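Local coordinates for putative molybdenum cofactor biosynthesis protein (PDB 2G2C) that is of unknown function but probably takes part in molybdenum cofactor biosynthesis, with a fold expected to bind molybdopterin, at residues L29-M34 with I146-W150; E53-V59 with K84-A90; G69-I73 with F161-D165. All blocks are in the same frame, centred on the assembly; numbering follows the deposited sequence.

Interaction 1: L29-M34 with I146-W150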
loop_
_atom_site.group_PDB
_atom_site.type_symbol
_atom_site.label_atom_id
_atom_site.label_comp_id
_atom_site.label_asym_id
_atom_site.label_seq_id
_atom_site.Cartn_x
_atom_site.Cartn_y
_atom_site.Cartn_z
ATOM N N LEU A 29 -9.465 5.191 8.274
ATOM C CA LEU A 29 -8.244 5.884 8.681
ATOM C C LEU A 29 -7.465 6.389 7.445
ATOM O O LEU A 29 -7.124 7.581 7.342
ATOM C CB LEU A 29 -7.362 5.041 9.615
ATOM C CG LEU A 29 -5.961 5.598 9.895
ATOM C CD1 LEU A 29 -6.010 6.994 10.525
ATOM C CD2 LEU A 29 -5.233 4.630 10.766
ATOM N N LEU A 30 -7.195 5.475 6.512
ATOM C CA LEU A 30 -6.511 5.897 5.244
ATOM C C LEU A 30 -7.249 7.010 4.498
ATOM O O LEU A 30 -6.605 7.931 3.970
ATOM C CB LEU A 30 -6.277 4.704 4.312
ATOM C CG LEU A 30 -5.167 3.781 4.851
ATOM C CD1 LEU A 30 -5.296 2.368 4.275
ATOM C CD2 LEU A 30 -3.746 4.386 4.601
ATOM N N GLN A 31 -8.589 6.929 4.447
ATOM C CA GLN A 31 -9.367 8.001 3.820
ATOM C C GLN A 31 -9.140 9.345 4.526
ATOM O O GLN A 31 -9.029 10.367 3.855
ATOM C CB GLN A 31 -10.847 7.648 3.794
ATOM C CG GLN A 31 -11.153 6.520 2.809
ATOM C CD GLN A 31 -12.579 6.018 2.854
ATOM O OE1 GLN A 31 -13.257 5.985 1.823
ATOM N NE2 GLN A 31 -13.051 5.635 4.046
ATOM N N ARG A 32 -9.051 9.342 5.868
ATOM C CA ARG A 32 -8.755 10.585 6.594
ATOM C C ARG A 32 -7.342 11.120 6.296
ATOM O O ARG A 32 -7.127 12.341 6.125
ATOM C CB ARG A 32 -8.943 10.382 8.122
ATOM C CG ARG A 32 -10.381 10.140 8.530
ATOM C CD ARG A 32 -10.559 9.820 10.000
ATOM N NE ARG A 32 -11.991 9.929 10.286
ATOM C CZ ARG A 32 -12.796 8.945 10.665
ATOM N NH1 ARG A 32 -12.315 7.735 10.955
ATOM N NH2 ARG A 32 -14.103 9.200 10.828
ATOM N N LEU A 33 -6.383 10.200 6.241
ATOM C CA LEU A 33 -5.000 10.591 5.970
ATOM C C LEU A 33 -4.856 11.145 4.556
ATOM O O LEU A 33 -4.044 12.063 4.319
ATOM C CB LEU A 33 -4.024 9.424 6.222
ATOM C CG LEU A 33 -4.083 8.899 7.659
ATOM C CD1 LEU A 33 -3.368 7.578 7.786
ATOM C CD2 LEU A 33 -3.494 9.923 8.661
HETATM N N MSE A 34 -5.654 10.601 3.635
HETATM C CA MSE A 34 -5.623 11.062 2.235
HETATM C C MSE A 34 -6.291 12.399 2.013
HETATM O O MSE A 34 -5.921 13.132 1.091
HETATM C CB MSE A 34 -6.269 10.034 1.307
HETATM C CG MSE A 34 -5.492 8.777 1.174
HETATM SE SE MSE A 34 -6.562 7.452 0.209
HETATM C CE MSE A 34 -5.092 6.245 -0.210
ATOM N N ILE A 146 -0.019 2.134 10.346
ATOM C CA ILE A 146 -0.467 2.890 9.175
ATOM C C ILE A 146 -0.090 4.367 9.293
ATOM O O ILE A 146 0.322 4.986 8.319
ATOM C CB ILE A 146 -1.996 2.740 9.039
ATOM C CG1 ILE A 146 -2.315 1.322 8.564
ATOM C CG2 ILE A 146 -2.554 3.723 8.032
ATOM C CD1 ILE A 146 -3.770 0.916 8.774
ATOM N N THR A 147 -0.296 4.968 10.476
ATOM C CA THR A 147 0.009 6.407 10.606
ATOM C C THR A 147 1.510 6.699 10.502
ATOM O O THR A 147 1.916 7.745 9.970
ATOM C CB THR A 147 -0.564 7.022 11.908
ATOM O OG1 THR A 147 0.072 6.449 13.047
ATOM C CG2 THR A 147 -2.077 6.791 11.971
ATOM N N ASP A 148 2.338 5.784 10.996
ATOM C CA ASP A 148 3.794 5.911 10.862
ATOM C C ASP A 148 4.237 5.747 9.394
ATOM O O ASP A 148 5.110 6.486 8.900
ATOM C CB ASP A 148 4.514 4.906 11.750
ATOM C CG ASP A 148 4.524 5.316 13.217
ATOM O OD1 ASP A 148 4.316 6.510 13.549
ATOM O OD2 ASP A 148 4.727 4.409 14.051
ATOM N N THR A 149 3.624 4.797 8.698
ATOM C CA THR A 149 3.948 4.635 7.277
ATOM C C THR A 149 3.569 5.900 6.525
ATOM O O THR A 149 4.350 6.432 5.733
ATOM C CB THR A 149 3.199 3.410 6.698
ATOM O OG1 THR A 149 3.775 2.235 7.285
ATOM C CG2 THR A 149 3.290 3.373 5.191
ATOM N N TRP A 150 2.354 6.395 6.796
ATOM C CA TRP A 150 1.846 7.573 6.121
ATOM C C TRP A 150 2.727 8.796 6.385
ATOM O O TRP A 150 2.973 9.610 5.491
ATOM C CB TRP A 150 0.399 7.858 6.567
ATOM C CG TRP A 150 -0.194 8.854 5.686
ATOM C CD1 TRP A 150 -0.335 10.208 5.932
ATOM C CD2 TRP A 150 -0.720 8.625 4.376
ATOM N NE1 TRP A 150 -0.941 10.798 4.875
ATOM C CE2 TRP A 150 -1.183 9.865 3.898
ATOM C CE3 TRP A 150 -0.843 7.485 3.562
ATOM C CZ2 TRP A 150 -1.767 10.015 2.630
ATOM C CZ3 TRP A 150 -1.443 7.616 2.298
ATOM C CH2 TRP A 150 -1.889 8.880 1.848
#
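The short axes of 29-34 and 146-150 approach to 11.0 Å, and their N-to-C directions differ by only 26° (signed crossing angle -26°), so the two helices run side by side in nearly the same sense. Helices 26-34 and 143-153 lie together on one face of the mixed sheet of this alpha/beta fold, consistent with a MoCF_biosynth domain. The axes are too widely spaced for backbone contact along their length; the closest CA pairs are Leu30 with Ile146 at 7.8 Å and Leu33 with Trp150 at 7.5 Å, one helical turn apart on each helix, and bulky side chains fill the gap.

At the N-terminal end, three leucines converge on one methyl group. Ile146 CG2 lies 3.9 Å from Leu29 CD2, 3.7 Å from Leu30 CD2 and 3.9 Å from Leu33 CD1, while Thr147 adds its methyl, with CG2 4.0 Å from Leu29 CD2; its hydroxyl instead bonds Gly144 O. A turn later Trp150 takes over, burying 104 Å² of the 390 Å² total. Its indole reaches across to Met34, here a selenomethionine, whose CG is 3.7 Å from Trp150 CH2.

Beneath the pair lies the sheet: Leu30 and Met34 rest on Ile10 and Ile74, and Trp150 touches Phe72. Against the indole itself, the clearest single interaction is a CH-pi contact: Leu33 CB sits 3.6 Å from the centroid of the Trp150 five-membered ring, just 7° off the ring normal.

Interaction 2: E53-V59 with K84-A90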
loop_
_atom_site.group_PDB
_atom_site.type_symbol
_atom_site.label_atom_id
_atom_site.label_comp_id
_atom_site.label_asym_id
_atom_site.label_seq_id
_atom_site.Cartn_x
_atom_site.Cartn_y
_atom_site.Cartn_z
ATOM N N GLU A 53 -5.853 -13.231 3.786
ATOM C CA GLU A 53 -4.399 -13.321 3.679
ATOM C C GLU A 53 -3.958 -14.289 2.603
ATOM O O GLU A 53 -4.640 -15.271 2.315
ATOM C CB GLU A 53 -3.809 -13.776 5.008
ATOM C CG GLU A 53 -4.109 -12.778 6.046
ATOM C CD GLU A 53 -2.887 -12.217 6.689
ATOM O OE1 GLU A 53 -1.834 -12.151 5.981
ATOM O OE2 GLU A 53 -2.998 -11.841 7.885
ATOM N N GLY A 54 -2.792 -14.045 2.031
ATOM C CA GLY A 54 -2.180 -15.021 1.137
ATOM C C GLY A 54 -1.490 -14.338 -0.034
ATOM O O GLY A 54 -1.713 -13.155 -0.302
ATOM N N TYR A 55 -0.704 -15.106 -0.781
ATOM C CA TYR A 55 -0.042 -14.612 -1.963
ATOM C C TYR A 55 -1.068 -14.369 -3.088
ATOM O O TYR A 55 -1.133 -13.264 -3.679
ATOM C CB TYR A 55 0.991 -15.629 -2.390
ATOM C CG TYR A 55 1.891 -15.166 -3.504
ATOM C CD1 TYR A 55 3.146 -14.578 -3.223
ATOM C CD2 TYR A 55 1.521 -15.348 -4.846
ATOM C CE1 TYR A 55 3.997 -14.179 -4.243
ATOM C CE2 TYR A 55 2.359 -14.963 -5.880
ATOM C CZ TYR A 55 3.614 -14.382 -5.580
ATOM O OH TYR A 55 4.448 -13.992 -6.617
ATOM N N ASP A 56 -1.865 -15.387 -3.409
ATOM C CA ASP A 56 -2.738 -15.268 -4.568
ATOM C C ASP A 56 -3.783 -14.160 -4.424
ATOM O O ASP A 56 -4.077 -13.445 -5.382
ATOM C CB ASP A 56 -3.401 -16.608 -4.840
ATOM C CG ASP A 56 -2.387 -17.754 -4.911
ATOM O OD1 ASP A 56 -1.956 -18.082 -6.042
ATOM O OD2 ASP A 56 -2.018 -18.296 -3.844
ATOM N N THR A 57 -4.346 -14.039 -3.231
ATOM C CA THR A 57 -5.372 -13.017 -2.995
ATOM C C THR A 57 -4.798 -11.601 -3.132
ATOM O O THR A 57 -5.416 -10.701 -3.731
ATOM C CB THR A 57 -5.993 -13.169 -1.624
ATOM O OG1 THR A 57 -4.954 -13.329 -0.652
ATOM C CG2 THR A 57 -6.909 -14.405 -1.670
ATOM N N VAL A 58 -3.604 -11.387 -2.572
ATOM C CA VAL A 58 -2.994 -10.045 -2.677
ATOM C C VAL A 58 -2.549 -9.739 -4.122
ATOM O O VAL A 58 -2.814 -8.661 -4.664
ATOM C CB VAL A 58 -1.873 -9.886 -1.652
ATOM C CG1 VAL A 58 -1.135 -8.560 -1.821
ATOM C CG2 VAL A 58 -2.454 -10.017 -0.245
ATOM N N VAL A 59 -1.912 -10.723 -4.774
ATOM C CA VAL A 59 -1.581 -10.551 -6.195
ATOM C C VAL A 59 -2.791 -10.171 -7.033
ATOM O O VAL A 59 -2.707 -9.256 -7.855
ATOM C CB VAL A 59 -0.905 -11.821 -6.825
ATOM C CG1 VAL A 59 -0.836 -11.693 -8.384
ATOM C CG2 VAL A 59 0.465 -12.012 -6.230
ATOM N N LYS A 84 0.790 -17.508 5.943
ATOM C CA LYS A 84 -0.186 -16.808 5.102
ATOM C C LYS A 84 0.115 -15.320 4.918
ATOM O O LYS A 84 -0.531 -14.659 4.094
ATOM C CB LYS A 84 -1.576 -16.916 5.739
ATOM C CG LYS A 84 -1.720 -16.221 7.133
ATOM C CD LYS A 84 -3.129 -16.462 7.741
ATOM C CE LYS A 84 -3.339 -15.652 9.016
ATOM N NZ LYS A 84 -4.756 -15.705 9.464
ATOM N N ASN A 85 1.092 -14.809 5.685
ATOM C CA ASN A 85 1.471 -13.396 5.580
ATOM C C ASN A 85 2.394 -13.218 4.383
ATOM O O ASN A 85 3.630 -13.323 4.498
ATOM C CB ASN A 85 2.230 -12.933 6.832
ATOM C CG ASN A 85 1.390 -12.902 8.056
ATOM O OD1 ASN A 85 0.164 -12.776 8.006
ATOM N ND2 ASN A 85 2.055 -12.980 9.176
ATOM N N GLN A 86 1.790 -12.972 3.223
ATOM C CA GLN A 86 2.538 -12.958 1.957
ATOM C C GLN A 86 2.354 -11.610 1.218
ATOM O O GLN A 86 2.623 -11.511 0.016
ATOM C CB GLN A 86 2.077 -14.113 1.076
ATOM C CG GLN A 86 2.391 -15.500 1.587
ATOM C CD GLN A 86 3.870 -15.825 1.585
ATOM O OE1 GLN A 86 4.412 -16.406 2.568
ATOM N NE2 GLN A 86 4.553 -15.399 0.525
ATOM N N THR A 87 1.925 -10.570 1.940
ATOM C CA THR A 87 1.767 -9.290 1.247
ATOM C C THR A 87 3.077 -8.784 0.624
ATOM O O THR A 87 3.073 -8.380 -0.524
ATOM C CB THR A 87 1.141 -8.239 2.148
ATOM O OG1 THR A 87 -0.115 -8.765 2.594
ATOM C CG2 THR A 87 0.984 -6.902 1.426
ATOM N N PRO A 88 4.189 -8.811 1.378
ATOM C CA PRO A 88 5.452 -8.303 0.796
ATOM C C PRO A 88 5.856 -9.136 -0.447
ATOM O O PRO A 88 6.333 -8.560 -1.442
ATOM C CB PRO A 88 6.466 -8.443 1.948
ATOM C CG PRO A 88 5.560 -8.417 3.179
ATOM C CD PRO A 88 4.396 -9.277 2.765
ATOM N N GLU A 89 5.717 -10.463 -0.370
ATOM C CA GLU A 89 6.104 -11.339 -1.488
ATOM C C GLU A 89 5.207 -11.043 -2.715
ATOM O O GLU A 89 5.686 -10.895 -3.854
ATOM C CB GLU A 89 5.992 -12.830 -1.110
ATOM C CG GLU A 89 7.030 -13.304 -0.055
ATOM C CD GLU A 89 6.698 -12.961 1.433
ATOM O OE1 GLU A 89 5.769 -12.166 1.746
ATOM O OE2 GLU A 89 7.394 -13.535 2.301
ATOM N N ALA A 90 3.902 -10.963 -2.465
ATOM C CA ALA A 90 2.968 -10.659 -3.550
ATOM C C ALA A 90 3.327 -9.290 -4.178
ATOM O O ALA A 90 3.356 -9.106 -5.405
ATOM C CB ALA A 90 1.494 -10.674 -3.028
HETATM O O HOH W 1 -1.007 -11.900 2.986
#
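A single ordered water joins the two segments where no clear direct hydrogen bond does. It accepts from Gly54 N at 2.9 Å and Gln86 N at 3.0 Å, and donates to Glu53 OE1 at 3.1 Å and Thr87 OG1 at 3.3 Å: four partners, two from each segment. Gly54 and Gln86 are both N-cap residues, so the water ties together the starts of two helices. The backbones come close here, with CA atoms 4.8 Å apart for Gly54 and Lys84 and 5.0 Å for Tyr55 and Gln86. Although Gly54 N is only 3.1 Å from Lys84 O, the angle is poor for a hydrogen bond; a CA-H...O contact, Gly54 CA to Lys84 O at 3.4 Å, accompanies it. With phi/psi of 142/169°, a CB on Gly54 would strike the preceding carbonyl, which calls for glycine.

Past the water the contact turns apolar. Ala90 CB meets Val58 CG1 and Val59 CG2, each at 3.6 Å, and Tyr55 lies alongside, its CD1 4.2 Å from Ala90 CB.

Asp15 anchors both sides, accepting from Glu53 N and forming a salt bridge with Lys84 NZ. Val58 and Thr87 touch Val13, and Thr87 bonds Gly77. This is the edge that in relatives probably forms the molybdopterin pocket: helix 55-67 starts against the loop leading into helix 87-92, at the C-terminal ends of parallel strands 5-13 and 72-76.

Interaction 3: G69-I73 with F161-D165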
loop_
_atom_site.group_PDB
_atom_site.type_symbol
_atom_site.label_atom_id
_atom_site.label_comp_id
_atom_site.label_asym_id
_atom_site.label_seq_id
_atom_site.Cartn_x
_atom_site.Cartn_y
_atom_site.Cartn_z
ATOM N N GLY A 69 -6.216 1.313 -13.401
ATOM C CA GLY A 69 -5.530 2.584 -13.561
ATOM C C GLY A 69 -4.987 3.184 -12.268
ATOM O O GLY A 69 -4.549 4.346 -12.264
ATOM N N ALA A 70 -5.043 2.441 -11.152
ATOM C CA ALA A 70 -4.467 3.022 -9.920
ATOM C C ALA A 70 -2.964 3.256 -10.059
ATOM O O ALA A 70 -2.217 2.395 -10.556
ATOM C CB ALA A 70 -4.735 2.112 -8.749
ATOM N N ARG A 71 -2.562 4.455 -9.648
ATOM C CA ARG A 71 -1.132 4.784 -9.618
ATOM C C ARG A 71 -0.555 4.840 -8.193
ATOM O O ARG A 71 0.635 4.984 -8.020
ATOM C CB ARG A 71 -0.810 6.049 -10.416
ATOM C CG ARG A 71 -1.101 5.847 -11.917
ATOM C CD ARG A 71 -0.489 6.976 -12.709
ATOM N NE ARG A 71 0.971 7.022 -12.602
ATOM C CZ ARG A 71 1.708 8.127 -12.724
ATOM N NH1 ARG A 71 1.128 9.316 -13.018
ATOM N NH2 ARG A 71 3.037 8.039 -12.556
ATOM N N PHE A 72 -1.433 4.711 -7.190
ATOM C CA PHE A 72 -0.988 4.638 -5.802
ATOM C C PHE A 72 -1.814 3.541 -5.182
ATOM O O PHE A 72 -3.045 3.608 -5.215
ATOM C CB PHE A 72 -1.207 5.969 -5.067
ATOM C CG PHE A 72 -0.879 5.891 -3.606
ATOM C CD1 PHE A 72 0.376 5.485 -3.188
ATOM C CD2 PHE A 72 -1.827 6.180 -2.628
ATOM C CE1 PHE A 72 0.697 5.385 -1.819
ATOM C CE2 PHE A 72 -1.500 6.067 -1.252
ATOM C CZ PHE A 72 -0.252 5.693 -0.862
ATOM N N ILE A 73 -1.148 2.499 -4.692
ATOM C CA ILE A 73 -1.822 1.382 -4.070
ATOM C C ILE A 73 -1.237 1.223 -2.705
ATOM O O ILE A 73 -0.007 1.107 -2.573
ATOM C CB ILE A 73 -1.580 0.078 -4.887
ATOM C CG1 ILE A 73 -2.175 0.236 -6.294
ATOM C CG2 ILE A 73 -2.175 -1.121 -4.142
ATOM C CD1 ILE A 73 -1.910 -0.944 -7.260
ATOM N N PHE A 161 5.873 11.327 -7.817
ATOM C CA PHE A 161 5.115 11.448 -9.051
ATOM C C PHE A 161 5.716 12.490 -9.981
ATOM O O PHE A 161 5.669 12.326 -11.202
ATOM C CB PHE A 161 3.631 11.671 -8.759
ATOM C CG PHE A 161 2.953 10.407 -8.302
ATOM C CD1 PHE A 161 2.689 9.386 -9.191
ATOM C CD2 PHE A 161 2.678 10.191 -6.961
ATOM C CE1 PHE A 161 2.118 8.191 -8.757
ATOM C CE2 PHE A 161 2.100 8.985 -6.529
ATOM C CZ PHE A 161 1.811 7.997 -7.441
ATOM N N GLU A 162 6.314 13.530 -9.419
ATOM C CA GLU A 162 7.025 14.462 -10.282
ATOM C C GLU A 162 8.165 13.739 -11.022
ATOM O O GLU A 162 8.369 13.976 -12.225
ATOM C CB GLU A 162 7.586 15.654 -9.505
ATOM C CG GLU A 162 8.292 16.693 -10.376
ATOM C CD GLU A 162 8.537 17.986 -9.622
ATOM O OE1 GLU A 162 9.093 18.938 -10.229
ATOM O OE2 GLU A 162 8.165 18.047 -8.419
ATOM N N GLY A 163 8.915 12.883 -10.309
ATOM C CA GLY A 163 9.983 12.077 -10.926
ATOM C C GLY A 163 9.449 11.111 -11.978
ATOM O O GLY A 163 9.986 11.033 -13.107
ATOM N N LEU A 164 8.393 10.378 -11.645
ATOM C CA LEU A 164 7.878 9.390 -12.599
ATOM C C LEU A 164 7.329 10.076 -13.829
ATOM O O LEU A 164 7.412 9.534 -14.944
ATOM C CB LEU A 164 6.779 8.522 -11.980
ATOM C CG LEU A 164 7.200 7.607 -10.822
ATOM C CD1 LEU A 164 5.997 6.931 -10.152
ATOM C CD2 LEU A 164 8.161 6.544 -11.365
ATOM N N ASP A 165 6.747 11.254 -13.627
ATOM C CA ASP A 165 6.024 11.934 -14.723
ATOM C C ASP A 165 6.879 12.856 -15.587
ATOM O O ASP A 165 6.363 13.443 -16.560
ATOM C CB ASP A 165 4.798 12.684 -14.163
ATOM C CG ASP A 165 3.713 11.737 -13.624
ATOM O OD1 ASP A 165 3.933 10.504 -13.593
ATOM O OD2 ASP A 165 2.662 12.256 -13.208
#
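Arg71 gives the largest share of this contact, 99 Å² of the 216 Å² buried, and its guanidinium meets the carboxylate of Asp165 in a salt bridge. The strongest bond runs from Arg71 NH2 to Asp165 OD1 (2.8 Å, 147° at the hydrogen). Arg71 NH1 adds two weak ones, to Asp165 OD2 at 3.3 Å and to Asp165 OD1 at 3.1 Å, so OD1 accepts from both terminal nitrogens. The third nitrogen, NE, is satisfied by Ala133 O. Asp165 OD1 approaches near the guanidinium plane, whereas Phe161 lies over one face, its CD1 3.6 Å from Arg71 NH2.

Arg71 O is 3.3 Å from Phe161 CZ, near the plane of the ring and at its edge. The backbone of Arg71 pairs with Lys7 and Leu135, and that of Phe72 with Lys7 and Ala9, placing the start of strand 72-76 between its two parallel neighbours. Phe72 CB also reaches Phe161 CZ at 4.3 Å.

Just upstream, Gly69 (phi 100°) closes helix 55-67 with a Schellman motif. The chain then enters a central parallel strand, the helix-to-strand passage of a beta-alpha-beta unit in this alpha/beta sandwich, and the C-terminal helix 157-165 is fastened to that entry.

Along the chain the segments come in the order 29-34, 53-59, 69-73, 84-90, 146-150, 161-165: interaction 2 is nested inside the loop closed by interaction 1, and interaction 3 crosses both. Their centres are 18 to 22 Å apart. Interactions 1 and 3 touch through Phe72 of strand 72-76, whose CE2 lies 3.7 Å from Met34 CE and 3.9 Å from Trp150 CZ3. Interaction 2 touches neither, its nearest atoms about 11 Å from interaction 1 and 8 Å from interaction 3. Strand 72-76 carries interaction 3, packs under interaction 1 and is flanked in sequence by the helices of interaction 2, so sequence-distant helices are held on one domain's central sheet.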